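Local structure of type 3 secretion system chaperone PscE (Pseudomonas aeruginosa, 2UWJ) at residues R36-G41 with E45-L50. The protein acts with PscG as a type III secretion chaperone that keeps the needle protein PscF from polymerising prematurely in the cytoplasm. Sequence-based numbering, arbitrary orientation.
Sequences RELARG and ERFQFL. Unlike the reference sequence in segment 45-50: Arg46 (reference His).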
ATOM      1  N   ARG A  36      -1.081  19.110  27.779  1.00 34.27           N
ATOM      2  CA  ARG A  36      -0.257  19.437  28.950  1.00 39.77           C
ATOM      3  C   ARG A  36       0.698  20.585  28.600  1.00 38.42           C
ATOM      4  O   ARG A  36       0.812  21.557  29.348  1.00 37.98           O
ATOM      5  CB  ARG A  36       0.539  18.211  29.432  1.00 43.56           C
ATOM      6  CG  ARG A  36      -0.328  17.113  30.045  1.00 55.36           C
ATOM      7  CD  ARG A  36       0.532  16.088  30.836  1.00 63.11           C
ATOM      8  NE  ARG A  36       1.546  15.453  29.991  1.00 67.42           N
ATOM      9  CZ  ARG A  36       1.354  14.329  29.300  1.00 66.76           C
ATOM     10  NH1 ARG A  36       0.188  13.701  29.363  1.00 57.90           N
ATOM     11  NH2 ARG A  36       2.322  13.856  28.516  1.00 68.96           N
ATOM     12  N   GLU A  37       1.364  20.517  27.455  1.00 36.20           N
ATOM     13  CA  GLU A  37       2.278  21.587  27.087  1.00 37.25           C
ATOM     14  C   GLU A  37       1.548  22.942  26.856  1.00 39.23           C
ATOM     15  O   GLU A  37       2.083  24.013  27.171  1.00 40.37           O
ATOM     16  CB  GLU A  37       3.138  21.201  25.866  1.00 32.44           C
ATOM     17  CG  GLU A  37       4.176  22.274  25.566  1.00 43.02           C
ATOM     18  CD  GLU A  37       5.099  21.967  24.407  1.00 49.82           C
ATOM     19  OE1 GLU A  37       5.846  22.887  23.969  1.00 57.80           O
ATOM     20  OE2 GLU A  37       5.097  20.825  23.925  1.00 51.70           O
ATOM     21  N   LEU A  38       0.328  22.893  26.337  1.00 37.84           N
ATOM     22  CA  LEU A  38      -0.442  24.095  26.102  1.00 32.35           C
ATOM     23  C   LEU A  38      -0.764  24.712  27.458  1.00 36.42           C
ATOM     24  O   LEU A  38      -0.723  25.932  27.623  1.00 36.97           O
ATOM     25  CB  LEU A  38      -1.761  23.764  25.381  1.00 27.85           C
ATOM     26  CG  LEU A  38      -1.598  23.808  23.835  1.00 23.26           C
ATOM     27  CD1 LEU A  38      -2.728  22.955  23.246  1.00 29.09           C
ATOM     28  CD2 LEU A  38      -1.565  25.277  23.302  1.00 26.14           C
ATOM     29  N   ALA A  39      -1.103  23.859  28.417  1.00 36.10           N
ATOM     30  CA  ALA A  39      -1.461  24.294  29.766  1.00 38.05           C
ATOM     31  C   ALA A  39      -0.287  24.985  30.479  1.00 41.10           C
ATOM     32  O   ALA A  39      -0.496  25.878  31.289  1.00 39.50           O
ATOM     33  CB  ALA A  39      -1.961  23.106  30.577  1.00 39.15           C
ATOM     34  N   ARG A  40       0.944  24.592  30.182  1.00 41.40           N
ATOM     35  CA  ARG A  40       2.087  25.243  30.822  1.00 46.24           C
ATOM     36  C   ARG A  40       2.281  26.658  30.304  1.00 47.14           C
ATOM     37  O   ARG A  40       2.938  27.454  30.971  1.00 50.51           O
ATOM     38  CB  ARG A  40       3.368  24.445  30.605  1.00 44.24           C
ATOM     39  CG  ARG A  40       3.400  23.154  31.390  1.00 54.84           C
ATOM     40  CD  ARG A  40       4.792  22.532  31.313  1.00 59.40           C
ATOM     41  NE  ARG A  40       5.597  23.261  30.339  1.00 64.92           N
ATOM     42  CZ  ARG A  40       6.195  22.704  29.286  1.00 67.60           C
ATOM     43  NH1 ARG A  40       6.083  21.380  29.068  1.00 63.52           N
ATOM     44  NH2 ARG A  40       6.899  23.478  28.448  1.00 53.57           N
ATOM     45  N   GLY A  41       1.755  26.978  29.110  1.00 46.15           N
ATOM     46  CA  GLY A  41       1.879  28.335  28.607  1.00 40.74           C
ATOM     47  C   GLY A  41       2.389  28.655  27.195  1.00 42.03           C
ATOM     48  O   GLY A  41       1.911  29.571  26.534  1.00 52.12           O
ATOM     49  N   GLU A  45       4.160  31.607  19.106  1.00 42.15           N
ATOM     50  CA  GLU A  45       4.453  30.828  17.913  1.00 45.07           C
ATOM     51  C   GLU A  45       4.186  29.351  18.239  1.00 42.55           C
ATOM     52  O   GLU A  45       3.483  28.662  17.498  1.00 38.21           O
ATOM     53  CB  GLU A  45       5.922  31.028  17.504  1.00 45.33           C
ATOM     54  CG  GLU A  45       6.295  30.481  16.131  1.00 54.69           C
ATOM     55  CD  GLU A  45       7.799  30.617  15.819  1.00 54.00           C
ATOM     56  OE1 GLU A  45       8.367  31.725  15.990  1.00 52.64           O
ATOM     57  OE2 GLU A  45       8.397  29.615  15.384  1.00 58.15           O
ATOM     58  N   ARG A  46       4.690  28.892  19.388  1.00 37.89           N
ATOM     59  CA  ARG A  46       4.544  27.504  19.804  1.00 36.91           C
ATOM     60  C   ARG A  46       3.087  27.218  20.098  1.00 34.62           C
ATOM     61  O   ARG A  46       2.601  26.100  19.915  1.00 31.96           O
ATOM     62  CB  ARG A  46       5.378  27.248  21.066  1.00 37.60           C
ATOM     63  CG  ARG A  46       6.257  25.993  21.051  1.00 54.03           C
ATOM     64  CD  ARG A  46       5.530  24.801  21.637  1.00 61.37           C
ATOM     65  NE  ARG A  46       6.122  23.487  21.364  1.00 64.19           N
ATOM     66  CZ  ARG A  46       6.426  23.012  20.155  1.00 73.03           C
ATOM     67  NH1 ARG A  46       6.229  23.743  19.059  1.00 76.34           N
ATOM     68  NH2 ARG A  46       6.856  21.763  20.027  1.00 71.41           N
ATOM     69  N   PHE A  47       2.392  28.231  20.579  1.00 32.14           N
ATOM     70  CA  PHE A  47       0.993  28.044  20.932  1.00 36.42           C
ATOM     71  C   PHE A  47       0.128  27.764  19.685  1.00 33.36           C
ATOM     72  O   PHE A  47      -0.749  26.921  19.721  1.00 29.78           O
ATOM     73  CB  PHE A  47       0.463  29.283  21.614  1.00 38.18           C
ATOM     74  CG  PHE A  47      -1.015  29.236  21.879  1.00 38.45           C
ATOM     75  CD1 PHE A  47      -1.502  28.669  23.043  1.00 44.48           C
ATOM     76  CD2 PHE A  47      -1.916  29.738  20.935  1.00 39.47           C
ATOM     77  CE1 PHE A  47      -2.879  28.598  23.280  1.00 45.27           C
ATOM     78  CE2 PHE A  47      -3.271  29.677  21.150  1.00 44.90           C
ATOM     79  CZ  PHE A  47      -3.757  29.100  22.341  1.00 45.31           C
ATOM     80  N   GLN A  48       0.365  28.518  18.621  1.00 31.94           N
ATOM     81  CA  GLN A  48      -0.404  28.340  17.382  1.00 33.00           C
ATOM     82  C   GLN A  48      -0.033  26.946  16.812  1.00 28.77           C
ATOM     83  O   GLN A  48      -0.873  26.207  16.320  1.00 27.79           O
ATOM     84  CB  GLN A  48      -0.055  29.456  16.378  1.00 36.31           C
ATOM     85  CG  GLN A  48      -0.316  29.137  14.901  1.00 45.56           C
ATOM     86  CD  GLN A  48      -1.818  28.986  14.520  1.00 59.99           C
ATOM     87  OE1 GLN A  48      -2.701  29.605  15.139  1.00 61.26           O
ATOM     88  NE2 GLN A  48      -2.101  28.183  13.471  1.00 58.37           N
ATOM     89  N   PHE A  49       1.232  26.595  16.917  1.00 25.93           N
ATOM     90  CA  PHE A  49       1.735  25.284  16.455  1.00 30.36           C
ATOM     91  C   PHE A  49       1.071  24.146  17.246  1.00 32.90           C
ATOM     92  O   PHE A  49       0.537  23.196  16.655  1.00 28.17           O
ATOM     93  CB  PHE A  49       3.250  25.313  16.640  1.00 37.34           C
ATOM     94  CG  PHE A  49       3.977  24.082  16.229  1.00 48.05           C
ATOM     95  CD1 PHE A  49       4.014  22.965  17.054  1.00 47.89           C
ATOM     96  CD2 PHE A  49       4.807  24.108  15.089  1.00 56.60           C
ATOM     97  CE1 PHE A  49       4.891  21.887  16.763  1.00 56.31           C
ATOM     98  CE2 PHE A  49       5.688  23.039  14.785  1.00 57.47           C
ATOM     99  CZ  PHE A  49       5.730  21.932  15.627  1.00 54.23           C
ATOM    100  N   LEU A  50       1.086  24.238  18.584  1.00 26.64           N
ATOM    101  CA  LEU A  50       0.476  23.224  19.413  1.00 27.71           C
ATOM    102  C   LEU A  50      -1.030  23.096  19.197  1.00 23.57           C
ATOM    103  O   LEU A  50      -1.594  21.997  19.269  1.00 25.18           O
ATOM    104  CB  LEU A  50       0.725  23.517  20.901  1.00 29.79           C
ATOM    105  CG  LEU A  50       2.173  23.383  21.416  1.00 39.52           C
ATOM    106  CD1 LEU A  50       2.266  23.871  22.936  1.00 39.39           C
ATOM    107  CD2 LEU A  50       2.609  21.927  21.293  1.00 35.29           C
TER
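The turn end of an antiparallel helical hairpin is held here by Glu37, Leu38, Arg46, Phe47 and Leu50. The two helix axes approach to 10.2 Å with 152° between their N-to-C directions, and Leu38 lies level with Phe47. Leu50 is the buried centre of the contact, its CB directed toward the facing helix. This CB packs 3.8 Å from Leu38 CG, the two side chains running antiparallel alongside one another, while Leu50 CD1 rests 3.6 Å from Glu37 CG. Leu38 CD2 reaches Phe47 CD1 at 3.4 Å, the leucine side chain lying roughly perpendicular to that of the phenylalanine and meeting its ring obliquely. On the other flank of Leu50, Glu37 and Arg46 form a salt bridge. With CG anti to the backbone N (chi1 -175°) and the chain extended beyond it, Glu37 spans the gap between the helices, its methylenes lying against Leu50. Arg46, a histidine in the reference sequence, bends at chi2 and donates NE to Glu37 OE1 over 2.7 Å. That oxygen lies in the guanidinium plane, but the nitrogen comes from above the carboxylate plane, and the N-H...O angle of 136° makes the bond distinctly bent. Leu50 CD2 sits over one guanidinium face near its rim, and Arg46 NH1 lies 3.0 Å above the Phe49 ring plane, also off-centre. Helix 18-40, whose predicted coiled-coil region includes Glu37 and Leu38, gives way to a turn at Gly41, where phi is positive. From there a short connection leads into helix 44-68, which runs back alongside helix 18-40; Gln48 and Phe49 on this second helix pack on Arg34 of the neighbouring PscG chain.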